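Local atomic coordinates of flavodoxin (Bacillus cereus, PDB entry 6GAQ), a protein that binds flavin mononucleotide and probably serves as a low-potential electron donor to a number of redox enzymes. Residues E46-A50 / E51-A55; D80-E83 / N84-L87. All coordinates share one frame; numbering follows the deposited sequence.

Contact 1: E46-A50 / E51-A55; sequences EGMDA and EELLA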
loop_
_atom_site.group_PDB
_atom_site.type_symbol
_atom_site.label_atom_id
_atom_site.label_comp_id
_atom_site.label_asym_id
_atom_site.label_seq_id
_atom_site.Cartn_x
_atom_site.Cartn_y
_atom_site.Cartn_z
ATOM N N GLU A 46 -2.161 -9.207 7.128
ATOM C CA GLU A 46 -2.907 -9.987 8.102
ATOM C C GLU A 46 -1.950 -10.692 9.056
ATOM O O GLU A 46 -0.877 -11.159 8.663
ATOM C CB GLU A 46 -3.807 -11.003 7.391
ATOM C CG GLU A 46 -4.373 -12.108 8.280
ATOM C CD GLU A 46 -3.403 -13.256 8.480
ATOM O OE1 GLU A 46 -2.531 -13.467 7.610
ATOM O OE2 GLU A 46 -3.494 -13.922 9.527
ATOM N N GLY A 47 -2.343 -10.758 10.330
ATOM C CA GLY A 47 -1.551 -11.439 11.338
ATOM C C GLY A 47 -0.205 -10.787 11.569
ATOM O O GLY A 47 0.658 -11.331 12.265
ATOM N N MET A 48 -0.029 -9.608 10.985
ATOM C CA MET A 48 1.227 -8.874 11.022
ATOM C C MET A 48 1.141 -7.812 12.110
ATOM O O MET A 48 0.326 -6.887 12.017
ATOM C CB MET A 48 1.510 -8.238 9.661
ATOM C CG MET A 48 2.686 -7.282 9.630
ATOM S SD MET A 48 2.856 -6.501 8.014
ATOM C CE MET A 48 4.392 -5.607 8.229
ATOM N N ASP A 49 1.968 -7.955 13.142
ATOM C CA ASP A 49 2.028 -6.952 14.193
ATOM C C ASP A 49 2.577 -5.649 13.626
ATOM O O ASP A 49 3.662 -5.624 13.038
ATOM C CB ASP A 49 2.897 -7.450 15.346
ATOM C CG ASP A 49 2.484 -8.824 15.831
ATOM O OD1 ASP A 49 1.611 -8.904 16.721
ATOM O OD2 ASP A 49 3.025 -9.825 15.313
ATOM N N ALA A 50 1.820 -4.565 13.802
ATOM C CA ALA A 50 2.163 -3.285 13.191
ATOM C C ALA A 50 3.458 -2.686 13.728
ATOM O O ALA A 50 3.923 -1.681 13.179
ATOM C CB ALA A 50 1.016 -2.291 13.384
ATOM N N GLU A 51 4.046 -3.268 14.777
ATOM C CA GLU A 51 5.316 -2.772 15.295
ATOM C C GLU A 51 6.451 -2.924 14.291
ATOM O O GLU A 51 7.442 -2.189 14.374
ATOM C CB GLU A 51 5.677 -3.507 16.587
ATOM C CG GLU A 51 4.958 -3.000 17.825
ATOM C CD GLU A 51 5.819 -2.067 18.654
ATOM O OE1 GLU A 51 5.264 -1.344 19.508
ATOM O OE2 GLU A 51 7.051 -2.057 18.450
ATOM N N GLU A 52 6.324 -3.855 13.343
ATOM C CA GLU A 52 7.416 -4.174 12.431
ATOM C C GLU A 52 7.770 -3.022 11.498
ATOM O O GLU A 52 8.871 -3.014 10.937
ATOM C CB GLU A 52 7.054 -5.410 11.603
ATOM C CG GLU A 52 6.757 -6.652 12.430
ATOM C CD GLU A 52 6.106 -7.752 11.612
ATOM O OE1 GLU A 52 5.020 -8.228 12.007
ATOM O OE2 GLU A 52 6.678 -8.140 10.571
ATOM N N LEU A 53 6.869 -2.052 11.320
ATOM C CA LEU A 53 7.081 -1.001 10.330
ATOM C C LEU A 53 8.223 -0.061 10.695
ATOM O O LEU A 53 8.780 0.588 9.804
ATOM C CB LEU A 53 5.796 -0.193 10.135
ATOM C CG LEU A 53 4.769 -0.686 9.111
ATOM C CD1 LEU A 53 4.196 -2.042 9.496
ATOM C CD2 LEU A 53 3.656 0.337 8.950
ATOM N N LEU A 54 8.588 0.024 11.974
ATOM C CA LEU A 54 9.566 1.009 12.418
ATOM C C LEU A 54 11.001 0.634 12.072
ATOM O O LEU A 54 11.894 1.476 12.218
ATOM C CB LEU A 54 9.429 1.223 13.922
ATOM C CG LEU A 54 7.989 1.478 14.374
ATOM C CD1 LEU A 54 7.887 1.572 15.889
ATOM C CD2 LEU A 54 7.463 2.739 13.710
ATOM N N ALA A 55 11.247 -0.596 11.620
ATOM C CA ALA A 55 12.583 -0.974 11.180
ATOM C C ALA A 55 12.915 -0.434 9.797
ATOM O O ALA A 55 14.091 -0.413 9.421
ATOM C CB ALA A 55 12.730 -2.497 11.183
#
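The carbonyl oxygen D49 O receives the backbone N-H of E52, with E52 N 3.2 Å from D49 O and an N-H...O angle of 174°. This nearly straight bond opens a short 3-10 segment in the crossover that joins strands 40-44 and 58-63 of the flavodoxin fold. The donor is tilted 35° from the carbonyl plane of D49. Weak i to i+3 bonds from L54 N and A55 N to E51 O and E52 O carry it onward. The E52 side chain reaches back along the start of the segment: CG stands beside its own backbone N (chi1 -59°), and from there the extended chain carries the carboxylate next to M48 and D49. There E52 OE1 comes within 3.5 Å of M48 CG. The same oxygen lies 4.2 Å from D49 OD2, a pairing of like charges that may raise the proton affinity of one carboxylate. On the inner side, M48 and L53 turn toward strand 11-16, where both rest on L12. M48, stretched out fully from CG to its end, crosses L53 at about a right angle, and its CE methyl lies 3.8 Å from L53 CD1.

Contact 2: D80-E83 / N84-L87; sequences DDLE and NIDL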
loop_
_atom_site.group_PDB
_atom_site.type_symbol
_atom_site.label_atom_id
_atom_site.label_comp_id
_atom_site.label_asym_id
_atom_site.label_seq_id
_atom_site.Cartn_x
_atom_site.Cartn_y
_atom_site.Cartn_z
ATOM N N ASP A 80 -6.521 -0.875 12.685
ATOM C CA ASP A 80 -6.663 -0.538 14.097
ATOM C C ASP A 80 -5.373 -0.809 14.862
ATOM O O ASP A 80 -5.069 -0.109 15.835
ATOM C CB ASP A 80 -7.821 -1.323 14.716
ATOM C CG ASP A 80 -9.179 -0.827 14.254
ATOM O OD1 ASP A 80 -9.236 0.216 13.569
ATOM O OD2 ASP A 80 -10.191 -1.483 14.578
ATOM N N ASP A 81 -4.605 -1.815 14.434
ATOM C CA ASP A 81 -3.341 -2.139 15.086
ATOM C C ASP A 81 -2.334 -1.002 14.992
ATOM O O ASP A 81 -1.440 -0.908 15.840
ATOM C CB ASP A 81 -2.748 -3.408 14.470
ATOM C CG ASP A 81 -1.730 -4.075 15.368
ATOM O OD1 ASP A 81 -1.567 -3.629 16.522
ATOM O OD2 ASP A 81 -1.094 -5.051 14.917
ATOM N N LEU A 82 -2.455 -0.139 13.983
ATOM C CA LEU A 82 -1.525 0.973 13.832
ATOM C C LEU A 82 -1.705 2.041 14.901
ATOM O O LEU A 82 -0.839 2.909 15.028
ATOM C CB LEU A 82 -1.685 1.603 12.446
ATOM C CG LEU A 82 -1.179 0.784 11.255
ATOM C CD1 LEU A 82 -1.924 1.158 9.983
ATOM C CD2 LEU A 82 0.315 0.971 11.065
ATOM N N GLU A 83 -2.783 1.974 15.689
ATOM C CA GLU A 83 -3.151 3.066 16.588
ATOM C C GLU A 83 -2.047 3.418 17.580
ATOM O O GLU A 83 -1.989 4.554 18.063
ATOM C CB GLU A 83 -4.437 2.699 17.337
ATOM C CG GLU A 83 -4.967 3.764 18.292
ATOM C CD GLU A 83 -5.415 5.025 17.580
ATOM O OE1 GLU A 83 -5.883 4.925 16.426
ATOM O OE2 GLU A 83 -5.300 6.118 18.176
ATOM N N ASN A 84 -1.154 2.477 17.881
ATOM C CA ASN A 84 -0.208 2.627 18.981
ATOM C C ASN A 84 1.243 2.600 18.515
ATOM O O ASN A 84 2.099 1.987 19.157
ATOM C CB ASN A 84 -0.434 1.547 20.035
ATOM C CG ASN A 84 -1.553 1.892 20.993
ATOM O OD1 ASN A 84 -2.227 2.910 20.843
ATOM N ND2 ASN A 84 -1.749 1.045 21.998
ATOM N N ILE A 85 1.555 3.267 17.406
ATOM C CA ILE A 85 2.938 3.388 16.950
ATOM C C ILE A 85 3.158 4.773 16.360
ATOM O O ILE A 85 2.262 5.346 15.729
ATOM C CB ILE A 85 3.320 2.300 15.922
ATOM C CG1 ILE A 85 2.243 2.149 14.849
ATOM C CG2 ILE A 85 3.600 0.974 16.610
ATOM C CD1 ILE A 85 2.776 1.584 13.557
ATOM N N ASP A 86 4.365 5.301 16.559
ATOM C CA ASP A 86 4.770 6.603 16.043
ATOM C C ASP A 86 5.556 6.384 14.756
ATOM O O ASP A 86 6.647 5.803 14.779
ATOM C CB ASP A 86 5.605 7.355 17.079
ATOM C CG ASP A 86 5.905 8.782 16.667
ATOM O OD1 ASP A 86 5.362 9.237 15.638
ATOM O OD2 ASP A 86 6.690 9.448 17.374
ATOM N N LEU A 87 5.002 6.848 13.635
ATOM C CA LEU A 87 5.630 6.704 12.329
ATOM C C LEU A 87 6.328 7.980 11.871
ATOM O O LEU A 87 6.515 8.177 10.666
ATOM C CB LEU A 87 4.594 6.272 11.290
ATOM C CG LEU A 87 4.088 4.833 11.384
ATOM C CD1 LEU A 87 2.841 4.651 10.537
ATOM C CD2 LEU A 87 5.172 3.854 10.964
#
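The chain leaves helix 73-81 through a turn that leads toward strand 91-98, and in this turn the L82 and I85 side chains come together on the buried side. One bond spans the turn: I85 N donates to L82 O at 3.4 Å, a weak hydrogen bond, long and bent to 135° at the hydrogen. Two residues earlier, E83 N donates to D80 O at 3.1 Å, and both bonds run from residue i+3 back to the carbonyl of residue i. Although N84 N lies 2.9 Å from L82 O, its N-H points poorly for a bond.

The carbonyl of L82 is also met by carbon, with I85 CG1 3.2 Å from L82 O. The cause lies in the first torsion of I85, which sets CG1 between the backbone N and the carbonyl carbon (chi1 46°) and swings that branch back toward L82. Its end then reaches the leucine, I85 CD1 lying 3.6 Å from L82 CD2, as the two side chains pass at a slant. L87 adds a looser apolar contact, L87 CD1 being 4.5 Å from L82 CD2. These three residues are buried, and L87 also touches L116 of helix 107-117.

E83 and N84 occupy the outer, exposed side of the turn. The E83 carboxylate makes long, weak ion pairs with R115 and R119, while backbone hydrogen bonds tie L87 to R119. Helix end, turn and following loop thus form the return limb of a beta-alpha-beta crossover of the doubly wound, five-stranded parallel sheet of the flavodoxin-like fold.

The two contacts are successive in the chain but lie side by side, their centres about 9 Å apart, where two neighbouring crossovers pack on the same side of the sheet. A probable hydrogen bond links them, A50 N lying 3.2 Å from D81 OD2, and joins the start of the 3-10 segment of contact 1 to contact 2. I85 CD1 packs 3.5 Å from A50 O, and further along L54 CD2 lies 3.3 Å from D86 O. Across the interface of the two contacts, A50 and L53 rest on L82, and both also touch F78 of helix 73-81. Both contacts stand away from the flavin mononucleotide and calcium sites.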